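Local coordinates for protein 11S globulin (Wrightia tinctoria, PDB 5WXU) that probably serves as a hexameric seed storage protein that forms a nutrient reservoir, and also binds the plant hormone auxin (indole-3-acetic acid), at residues Asn298-Pro302 / Ala333-Tyr337; Ser354-Arg360 / Leu403-Lys409; Thr309-Val315 / Ile455-Glu461. The contacts are given in a common frame with arbitrary orientation. Where two conformers were deposited one is given. Numbering follows the deposited sequence.

Entering the C-terminal cupin half, the chain first passes 298-302, a loop following a strand of the N-terminal cupin sheet, then 309-315, the hairpin turn joining 307-309 to 313-318. Strand residues 333-337 close contact 1; contact 2 opens at 354-360 and closes at 403-409, in series with it. Only at 455-461 does contact 3 close, so its loop encloses contact 2 and crosses contact 1. All three reach one six-stranded antiparallel sheet: 332-338 neighbours 313-318 on one side and 402-409 on the other (N334 N to T407 O 2.9 Å, Y337 O to T314 N 2.9 Å). Contact centres lie about 10 Å (1 and 2), 14 Å (1 and 3) and 17 Å (2 and 3) apart.

Contact 1 (Asn298-Pro302 / Ala333-Tyr337); sequences NLLNP and ANREY
A single arginine side chain reaches from a buried strand into the backbone of a loop that passes between the two cupin domains. R335, on an extended strand (-119/129), adopts chi1-chi3 t, t, p, and its NE donates to L299 O at 2.7 Å (152°). L300 O lies over one face of the guanidinium, 2.9 Å from R335 NH2, but the angle is too poor for a hydrogen bond. An Asx turn shapes the loop: N298 OD1 accepts from L300 N (2.9 Å, 158°) while L299 (-107/3) and L300 (-82/-34) curl before N301 extends (-61/126). The CA atoms of L299 and R335 are 6.3 Å apart, those of P302 and Y337 8.7 Å. Only 243 Å² is buried. R335 NH1 forms salt bridges with E404 and with E273 of a second subunit, which places the contact at a subunit interface. L299 (m, t) packs along the strand, its CD1 4.0 Å from N334 C and its CB 3.9 Å from R335 CB.

Contact 2 (Ser354-Arg360 / Leu403-Lys409); sequences SISYVTR and LELYTVK
Strands 354-359 and 403-409 pair antiparallel, axes 4.5 Å apart at closest and directions 159° apart. I355/V408 and Y357/Y406 are hydrogen-bonded pairs: I355 N to V408 O 2.9 Å, V408 N to I355 O 2.8 Å, Y357 N to Y406 O 2.8 Å, Y406 N to Y357 O 3.1 Å. Non-hydrogen-bonded S356/T407 joins hydroxyls, OG to OG1 at 2.8 Å. S354, S356 and V358 hydrogen-bond through their backbones to I388, F386 and G383/Q384. T359 (-91/-23) and R360 both face E404, a classic beta bulge shifting the register by one after V358/L405: E404 O accepts from T359 N (3.0 Å) and, weakly, R360 N (3.4 Å), while E404 N donates to R360 O (2.9 Å). With chi1 and chi2 t, the E404 carboxylate reaches both: OE1 takes T359 OG1 (2.6 Å) and, weakly, R360 NE (2.9 Å); OE2 meets R360 NH2 in a salt bridge (2.8 Å) and pairs with R335. Y357 OH hydrogen-bonds to R84, K409 NZ to N349. Apolar packing joins V358 with L403 (CG1 to CD1) and L405 (CG2 to CD2), both 3.5 Å. In this cupin barrel, 403-409 runs between 332-338 and 354-359, which 385-388 flanks; S356, L403, L405 and K409 touch strand 393-399.

Contact 3 (Thr309-Val315 / Ile455-Glu461); sequences TSRGGTV and ITVLDPE. Unlike the reference sequence in segment 455-461: D459 (reference Gly).
The auxin site at a subunit interface borders this contact: the I455 side chain lies about 5 Å (nearest atoms) from a bound indole-3-acetic acid, I455 packs on P121 and its backbone N hydrogen-bonds to Q125, both of a second subunit. T456 (64/-55) makes a classic gamma turn, with V457 N to I455 O at 2.8 Å, presenting V457 to hairpin 309-315. T309 OG1 (chi1 m) donates to V457 O at 2.9 Å. The hairpin turns through S310 (-58/136) and R311 (69/-3), a type II beta turn closed by G312 N to T309 O (2.9 Å). T309 faces both G312 and G313, a classic beta bulge, with G313 N to T309 O and T309 N to G313 O each 3.0 Å. G312 leaves room for the valine: an ideal CB would sit 3.1 Å from V457 CG1. V457 CG1 is 3.3 Å from G313 N, and V457 CG2 meets V315 CG2 at 3.9 Å. Here the cupin barrel's two sheets meet, 313-318 belonging to one and 457-458 pairing with 343-349 in the other; T309 extends its sheet by a parallel ladder into the second subunit. D459, glycine in the reference sequence, forms an Asx turn through OD1 to E461 N (3.0 Å), and P460 CD approaches R311 O at 3.0 Å. A water donates to R311 O (2.6 Å) and to OE2 of the poorly ordered E461 (3.1 Å).

Contact 1 (Asn298-Pro302 / Ala333-Tyr337)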
loop_
_atom_site.group_PDB
_atom_site.type_symbol
_atom_site.label_atom_id
_atom_site.label_comp_id
_atom_site.label_asym_id
_atom_site.label_seq_id
_atom_site.Cartn_x
_atom_site.Cartn_y
_atom_site.Cartn_z
ATOM N N ASN B 298 -5.742 -26.806 0.513
ATOM C CA ASN B 298 -6.212 -28.008 -0.186
ATOM C C ASN B 298 -7.336 -27.667 -1.146
ATOM O O ASN B 298 -8.299 -26.975 -0.799
ATOM C CB ASN B 298 -6.626 -29.087 0.834
ATOM C CG ASN B 298 -6.777 -30.419 0.195
ATOM O OD1 ASN B 298 -7.764 -30.665 -0.488
ATOM N ND2 ASN B 298 -5.808 -31.298 0.420
ATOM N N LEU B 299 -7.198 -28.115 -2.393
ATOM C CA LEU B 299 -8.164 -27.768 -3.443
ATOM C C LEU B 299 -9.054 -28.978 -3.798
ATOM O O LEU B 299 -9.838 -28.827 -4.715
ATOM C CB LEU B 299 -7.451 -27.314 -4.655
ATOM C CG LEU B 299 -6.637 -26.059 -4.499
ATOM C CD1 LEU B 299 -6.135 -25.611 -5.842
ATOM C CD2 LEU B 299 -7.481 -24.937 -3.811
ATOM N N LEU B 300 -8.884 -30.104 -3.096
ATOM C CA LEU B 300 -9.474 -31.350 -3.591
ATOM C C LEU B 300 -10.914 -31.563 -3.274
ATOM O O LEU B 300 -11.632 -32.223 -4.082
ATOM C CB LEU B 300 -8.698 -32.564 -3.067
ATOM C CG LEU B 300 -9.100 -33.911 -3.609
ATOM C CD1 LEU B 300 -9.283 -33.913 -5.114
ATOM C CD2 LEU B 300 -7.999 -34.854 -3.197
ATOM N N ASN B 301 -11.356 -31.086 -2.112
ATOM C CA ASN B 301 -12.767 -31.225 -1.742
ATOM C C ASN B 301 -13.714 -30.528 -2.712
ATOM O O ASN B 301 -13.585 -29.321 -2.983
ATOM C CB ASN B 301 -13.102 -30.651 -0.342
ATOM C CG ASN B 301 -14.410 -31.238 0.241
ATOM O OD1 ASN B 301 -15.466 -31.358 -0.415
ATOM N ND2 ASN B 301 -14.344 -31.566 1.494
ATOM N N PRO B 302 -14.727 -31.289 -3.255
ATOM C CA PRO B 302 -15.676 -30.565 -4.172
ATOM C C PRO B 302 -16.408 -29.407 -3.479
ATOM O O PRO B 302 -16.890 -28.493 -4.153
ATOM C CB PRO B 302 -16.709 -31.661 -4.552
ATOM C CG PRO B 302 -16.062 -32.975 -4.229
ATOM C CD PRO B 302 -15.086 -32.715 -3.099
ATOM N N ALA B 333 -3.199 -20.579 -8.462
ATOM C CA ALA B 333 -3.481 -21.936 -8.983
ATOM C C ALA B 333 -4.918 -22.231 -8.977
ATOM O O ALA B 333 -5.694 -21.453 -8.521
ATOM C CB ALA B 333 -2.743 -22.952 -8.098
ATOM N N ASN B 334 -5.296 -23.313 -9.650
ATOM C CA ASN B 334 -6.677 -23.834 -9.630
ATOM C C ASN B 334 -6.680 -25.344 -9.804
ATOM O O ASN B 334 -5.703 -25.892 -10.240
ATOM C CB ASN B 334 -7.578 -23.095 -10.603
ATOM C CG ASN B 334 -7.335 -23.477 -12.042
ATOM O OD1 ASN B 334 -7.226 -24.655 -12.333
ATOM N ND2 ASN B 334 -7.297 -22.521 -12.933
ATOM N N ARG B 335 -7.790 -25.947 -9.421
ATOM C CA ARG B 335 -8.105 -27.344 -9.683
ATOM C C ARG B 335 -9.353 -27.292 -10.512
ATOM O O ARG B 335 -10.359 -26.666 -10.067
ATOM C CB ARG B 335 -8.345 -28.128 -8.413
ATOM C CG ARG B 335 -8.565 -29.613 -8.796
ATOM C CD ARG B 335 -8.759 -30.542 -7.604
ATOM N NE ARG B 335 -10.048 -30.345 -6.986
ATOM C CZ ARG B 335 -11.156 -31.077 -7.194
ATOM N NH1 ARG B 335 -11.169 -32.162 -7.958
ATOM N NH2 ARG B 335 -12.237 -30.725 -6.519
ATOM N N GLU B 336 -9.362 -27.990 -11.660
ATOM C CA GLU B 336 -10.581 -28.105 -12.447
ATOM C C GLU B 336 -10.925 -29.574 -12.532
ATOM O O GLU B 336 -10.066 -30.433 -12.766
ATOM C CB GLU B 336 -10.386 -27.567 -13.863
ATOM C CG GLU B 336 -10.008 -26.112 -13.990
ATOM C CD GLU B 336 -9.805 -25.720 -15.459
ATOM O OE1 GLU B 336 -9.414 -26.589 -16.245
ATOM O OE2 GLU B 336 -10.031 -24.546 -15.816
ATOM N N TYR B 337 -12.193 -29.876 -12.271
ATOM C CA TYR B 337 -12.734 -31.236 -12.357
ATOM C C TYR B 337 -13.901 -31.185 -13.339
ATOM O O TYR B 337 -14.865 -30.492 -13.138
ATOM C CB TYR B 337 -13.105 -31.780 -10.988
ATOM C CG TYR B 337 -13.509 -33.199 -11.075
ATOM C CD1 TYR B 337 -12.543 -34.215 -11.205
ATOM C CD2 TYR B 337 -14.842 -33.537 -11.149
ATOM C CE1 TYR B 337 -12.912 -35.562 -11.375
ATOM C CE2 TYR B 337 -15.238 -34.856 -11.314
ATOM C CZ TYR B 337 -14.279 -35.867 -11.413
ATOM O OH TYR B 337 -14.727 -37.159 -11.539
#

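Contact 2 (Ser354-Arg360 / Leu403-Lys409)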
loop_
_atom_site.group_PDB
_atom_site.type_symbol
_atom_site.label_atom_id
_atom_site.label_comp_id
_atom_site.label_asym_id
_atom_site.label_seq_id
_atom_site.Cartn_x
_atom_site.Cartn_y
_atom_site.Cartn_z
ATOM N N SER B 354 -0.396 -20.161 -18.239
ATOM C CA SER B 354 -0.946 -21.275 -17.461
ATOM C C SER B 354 -0.120 -22.521 -17.714
ATOM O O SER B 354 0.257 -22.824 -18.849
ATOM C CB SER B 354 -2.456 -21.539 -17.705
ATOM O OG SER B 354 -2.696 -21.876 -19.052
ATOM N N ILE B 355 0.196 -23.197 -16.624
ATOM C CA ILE B 355 0.926 -24.464 -16.660
ATOM C C ILE B 355 0.011 -25.508 -15.987
ATOM O O ILE B 355 -0.216 -25.489 -14.751
ATOM C CB ILE B 355 2.246 -24.351 -15.888
ATOM C CG1 ILE B 355 3.098 -23.220 -16.417
ATOM C CG2 ILE B 355 2.996 -25.667 -15.887
ATOM C CD1 ILE B 355 2.902 -21.876 -15.745
ATOM N N SER B 356 -0.504 -26.449 -16.796
ATOM C CA SER B 356 -1.490 -27.467 -16.325
ATOM C C SER B 356 -0.905 -28.860 -16.238
ATOM O O SER B 356 -0.088 -29.216 -17.051
ATOM C CB SER B 356 -2.671 -27.538 -17.227
ATOM O OG SER B 356 -3.408 -26.307 -17.260
ATOM N N TYR B 357 -1.279 -29.574 -15.181
ATOM C CA TYR B 357 -0.883 -30.983 -15.018
ATOM C C TYR B 357 -2.126 -31.811 -14.916
ATOM O O TYR B 357 -2.976 -31.522 -14.129
ATOM C CB TYR B 357 -0.102 -31.104 -13.738
ATOM C CG TYR B 357 0.430 -32.487 -13.511
ATOM C CD1 TYR B 357 1.453 -32.982 -14.317
ATOM C CD2 TYR B 357 -0.087 -33.290 -12.531
ATOM C CE1 TYR B 357 1.887 -34.296 -14.163
ATOM C CE2 TYR B 357 0.403 -34.564 -12.306
ATOM C CZ TYR B 357 1.412 -35.054 -13.138
ATOM O OH TYR B 357 1.847 -36.375 -12.961
ATOM N N VAL B 358 -2.237 -32.875 -15.704
ATOM C CA VAL B 358 -3.417 -33.711 -15.688
ATOM C C VAL B 358 -3.245 -34.828 -14.658
ATOM O O VAL B 358 -2.369 -35.692 -14.808
ATOM C CB VAL B 358 -3.641 -34.332 -17.063
ATOM C CG1 VAL B 358 -4.972 -35.080 -17.101
ATOM C CG2 VAL B 358 -3.642 -33.317 -18.159
ATOM N N THR B 359 -4.033 -34.798 -13.615
ATOM C CA THR B 359 -3.938 -35.759 -12.561
ATOM C C THR B 359 -4.822 -36.949 -12.763
ATOM O O THR B 359 -4.511 -38.006 -12.171
ATOM C CB THR B 359 -4.226 -35.158 -11.199
ATOM O OG1 THR B 359 -5.373 -34.314 -11.293
ATOM C CG2 THR B 359 -3.014 -34.314 -10.801
ATOM N N ARG B 360 -5.882 -36.800 -13.548
ATOM C CA ARG B 360 -6.889 -37.879 -13.708
ATOM C C ARG B 360 -7.527 -37.735 -15.024
ATOM O O ARG B 360 -7.878 -36.626 -15.473
ATOM C CB ARG B 360 -7.993 -37.846 -12.662
ATOM C CG ARG B 360 -7.599 -38.136 -11.250
ATOM C CD ARG B 360 -8.799 -38.455 -10.347
ATOM N NE ARG B 360 -9.020 -37.417 -9.322
ATOM C CZ ARG B 360 -10.165 -37.213 -8.642
ATOM N NH1 ARG B 360 -11.248 -37.983 -8.848
ATOM N NH2 ARG B 360 -10.228 -36.213 -7.739
ATOM N N LEU B 403 -11.996 -35.569 -16.408
ATOM C CA LEU B 403 -10.723 -34.918 -16.576
ATOM C C LEU B 403 -10.494 -34.087 -15.304
ATOM O O LEU B 403 -11.362 -33.347 -14.904
ATOM C CB LEU B 403 -10.664 -34.016 -17.840
ATOM C CG LEU B 403 -9.353 -33.180 -17.943
ATOM C CD1 LEU B 403 -8.177 -34.127 -18.149
ATOM C CD2 LEU B 403 -9.488 -32.262 -19.100
ATOM N N GLU B 404 -9.376 -34.296 -14.643
ATOM C CA GLU B 404 -8.962 -33.484 -13.490
ATOM C C GLU B 404 -7.599 -32.871 -13.843
ATOM O O GLU B 404 -6.672 -33.550 -14.303
ATOM C CB GLU B 404 -8.822 -34.258 -12.197
ATOM C CG GLU B 404 -8.529 -33.306 -10.993
ATOM C CD GLU B 404 -8.260 -34.090 -9.752
ATOM O OE1 GLU B 404 -7.439 -35.005 -9.825
ATOM O OE2 GLU B 404 -8.958 -33.919 -8.730
ATOM N N LEU B 405 -7.480 -31.559 -13.619
ATOM C CA LEU B 405 -6.258 -30.814 -13.868
ATOM C C LEU B 405 -5.988 -29.923 -12.640
ATOM O O LEU B 405 -6.918 -29.398 -12.022
ATOM C CB LEU B 405 -6.521 -29.798 -15.027
ATOM C CG LEU B 405 -7.086 -30.092 -16.383
ATOM C CD1 LEU B 405 -7.171 -28.824 -17.201
ATOM C CD2 LEU B 405 -6.172 -31.088 -17.116
ATOM N N TYR B 406 -4.721 -29.703 -12.365
ATOM C CA TYR B 406 -4.212 -28.611 -11.511
ATOM C C TYR B 406 -3.391 -27.664 -12.398
ATOM O O TYR B 406 -2.557 -28.111 -13.198
ATOM C CB TYR B 406 -3.353 -29.087 -10.389
ATOM C CG TYR B 406 -4.053 -29.878 -9.312
ATOM C CD1 TYR B 406 -4.413 -31.257 -9.495
ATOM C CD2 TYR B 406 -4.360 -29.302 -8.080
ATOM C CE1 TYR B 406 -5.044 -31.944 -8.504
ATOM C CE2 TYR B 406 -4.981 -30.031 -7.082
ATOM C CZ TYR B 406 -5.305 -31.347 -7.292
ATOM O OH TYR B 406 -5.908 -32.090 -6.325
ATOM N N THR B 407 -3.623 -26.367 -12.241
ATOM C CA THR B 407 -2.989 -25.336 -13.057
ATOM C C THR B 407 -2.340 -24.325 -12.186
ATOM O O THR B 407 -2.882 -23.975 -11.150
ATOM C CB THR B 407 -4.002 -24.684 -13.968
ATOM O OG1 THR B 407 -4.580 -25.717 -14.801
ATOM C CG2 THR B 407 -3.421 -23.723 -14.829
ATOM N N VAL B 408 -1.127 -23.978 -12.560
ATOM C CA VAL B 408 -0.342 -22.888 -11.900
ATOM C C VAL B 408 -0.354 -21.766 -12.871
ATOM O O VAL B 408 -0.089 -21.948 -14.075
ATOM C CB VAL B 408 1.088 -23.353 -11.636
ATOM C CG1 VAL B 408 1.960 -22.152 -11.167
ATOM C CG2 VAL B 408 1.020 -24.432 -10.596
ATOM N N LYS B 409 -0.575 -20.519 -12.377
ATOM C CA LYS B 409 -0.596 -19.370 -13.297
ATOM C C LYS B 409 0.369 -18.332 -12.796
ATOM O O LYS B 409 0.543 -18.180 -11.570
ATOM C CB LYS B 409 -1.985 -18.769 -13.456
ATOM C CG LYS B 409 -2.973 -19.697 -14.140
ATOM C CD LYS B 409 -4.299 -19.044 -14.406
ATOM C CE LYS B 409 -5.250 -20.126 -14.912
ATOM N NZ LYS B 409 -6.407 -19.483 -15.606
#

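Contact 3 (Thr309-Val315 / Ile455-Glu461)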
loop_
_atom_site.group_PDB
_atom_site.type_symbol
_atom_site.label_atom_id
_atom_site.label_comp_id
_atom_site.label_asym_id
_atom_site.label_seq_id
_atom_site.Cartn_x
_atom_site.Cartn_y
_atom_site.Cartn_z
ATOM N N THR B 309 -21.121 -26.279 -11.851
ATOM C CA THR B 309 -22.243 -26.547 -12.713
ATOM C C THR B 309 -22.596 -28.007 -12.547
ATOM O O THR B 309 -21.769 -28.897 -12.773
ATOM C CB THR B 309 -21.891 -26.213 -14.131
ATOM O OG1 THR B 309 -21.619 -24.791 -14.247
ATOM C CG2 THR B 309 -23.124 -26.572 -15.110
ATOM N N SER B 310 -23.835 -28.248 -12.135
ATOM C CA SER B 310 -24.322 -29.577 -11.955
ATOM C C SER B 310 -24.207 -30.354 -13.277
ATOM O O SER B 310 -24.508 -29.829 -14.371
ATOM C CB SER B 310 -25.771 -29.451 -11.488
ATOM O OG SER B 310 -26.326 -30.702 -11.393
ATOM N N ARG B 311 -23.723 -31.595 -13.156
ATOM C CA ARG B 311 -23.410 -32.427 -14.358
ATOM C C ARG B 311 -22.221 -31.989 -15.214
ATOM O O ARG B 311 -21.907 -32.636 -16.228
ATOM C CB ARG B 311 -24.652 -32.594 -15.276
ATOM C CG ARG B 311 -25.918 -32.981 -14.501
ATOM C CD ARG B 311 -27.092 -33.317 -15.398
ATOM N NE ARG B 311 -28.207 -33.847 -14.589
ATOM C CZ ARG B 311 -29.391 -34.253 -15.069
ATOM N NH1 ARG B 311 -29.668 -34.191 -16.368
ATOM N NH2 ARG B 311 -30.309 -34.737 -14.240
ATOM N N GLY B 312 -21.578 -30.865 -14.859
ATOM C CA GLY B 312 -20.494 -30.331 -15.633
ATOM C C GLY B 312 -19.174 -30.461 -14.868
ATOM O O GLY B 312 -18.211 -30.982 -15.385
ATOM N N GLY B 313 -19.119 -29.906 -13.680
ATOM C CA GLY B 313 -17.959 -30.059 -12.767
ATOM C C GLY B 313 -17.687 -28.760 -11.987
ATOM O O GLY B 313 -18.613 -27.950 -11.759
ATOM N N THR B 314 -16.433 -28.643 -11.546
ATOM C CA THR B 314 -15.987 -27.577 -10.613
ATOM C C THR B 314 -14.694 -26.929 -11.053
ATOM O O THR B 314 -13.818 -27.540 -11.634
ATOM C CB THR B 314 -15.760 -28.110 -9.182
ATOM O OG1 THR B 314 -14.831 -29.218 -9.151
ATOM C CG2 THR B 314 -17.015 -28.600 -8.586
ATOM N N VAL B 315 -14.607 -25.660 -10.668
ATOM C CA VAL B 315 -13.342 -24.923 -10.579
ATOM C C VAL B 315 -13.088 -24.502 -9.137
ATOM O O VAL B 315 -13.969 -23.892 -8.479
ATOM C CB VAL B 315 -13.334 -23.691 -11.521
ATOM C CG1 VAL B 315 -11.959 -23.041 -11.496
ATOM C CG2 VAL B 315 -13.551 -24.140 -12.920
ATOM N N ILE B 455 -21.907 -20.226 -16.345
ATOM C CA ILE B 455 -20.617 -19.517 -16.184
ATOM C C ILE B 455 -19.537 -20.558 -16.094
ATOM O O ILE B 455 -19.577 -21.417 -15.184
ATOM C CB ILE B 455 -20.592 -18.651 -14.907
ATOM C CG1 ILE B 455 -21.580 -17.494 -15.066
ATOM C CG2 ILE B 455 -19.214 -18.123 -14.637
ATOM C CD1 ILE B 455 -21.771 -16.556 -13.831
ATOM N N THR B 456 -18.562 -20.434 -17.003
ATOM C CA THR B 456 -17.301 -21.191 -17.018
ATOM C C THR B 456 -17.348 -22.704 -17.216
ATOM O O THR B 456 -16.624 -23.225 -18.120
ATOM C CB THR B 456 -16.480 -20.859 -15.746
ATOM O OG1 THR B 456 -16.200 -19.450 -15.754
ATOM C CG2 THR B 456 -15.198 -21.658 -15.638
ATOM N N VAL B 457 -18.109 -23.414 -16.382
ATOM C CA VAL B 457 -18.227 -24.885 -16.490
ATOM C C VAL B 457 -19.449 -25.236 -17.294
ATOM O O VAL B 457 -20.522 -24.858 -16.906
ATOM C CB VAL B 457 -18.227 -25.608 -15.115
ATOM C CG1 VAL B 457 -18.270 -27.125 -15.331
ATOM C CG2 VAL B 457 -16.933 -25.277 -14.393
ATOM N N LEU B 458 -19.255 -25.896 -18.448
ATOM C CA LEU B 458 -20.339 -26.239 -19.337
ATOM C C LEU B 458 -20.846 -27.642 -19.077
ATOM O O LEU B 458 -20.090 -28.583 -19.060
ATOM C CB LEU B 458 -19.962 -26.092 -20.806
ATOM C CG LEU B 458 -19.467 -24.711 -21.200
ATOM C CD1 LEU B 458 -18.954 -24.590 -22.592
ATOM C CD2 LEU B 458 -20.572 -23.648 -20.927
ATOM N N ASP B 459 -22.167 -27.719 -19.006
ATOM C CA ASP B 459 -22.944 -28.967 -18.884
ATOM C C ASP B 459 -22.778 -29.720 -20.230
ATOM O O ASP B 459 -22.934 -29.119 -21.300
ATOM C CB ASP B 459 -24.386 -28.518 -18.661
ATOM C CG ASP B 459 -25.249 -29.542 -17.990
ATOM O OD1 ASP B 459 -25.189 -30.756 -18.345
ATOM O OD2 ASP B 459 -26.073 -29.097 -17.146
ATOM N N PRO B 460 -22.430 -31.007 -20.207
ATOM C CA PRO B 460 -22.429 -31.696 -21.519
ATOM C C PRO B 460 -23.888 -31.797 -22.061
ATOM O O PRO B 460 -24.043 -31.763 -23.248
ATOM C CB PRO B 460 -21.831 -33.057 -21.215
ATOM C CG PRO B 460 -21.949 -33.232 -19.727
ATOM C CD PRO B 460 -22.176 -31.913 -19.081
ATOM N N GLU B 461 -24.913 -31.808 -21.179
ATOM C CA GLU B 461 -26.340 -31.935 -21.581
ATOM C C GLU B 461 -27.073 -30.597 -21.950
ATOM O O GLU B 461 -28.290 -30.489 -21.732
ATOM C CB GLU B 461 -27.208 -32.686 -20.507
ATOM C CG GLU B 461 -26.555 -33.468 -19.362
ATOM C CD GLU B 461 -25.724 -34.658 -19.786
ATOM O OE1 GLU B 461 -25.709 -35.004 -20.996
ATOM O OE2 GLU B 461 -25.077 -35.240 -18.880
HETATM O O HOH W 1 -22.721 -35.070 -16.814
#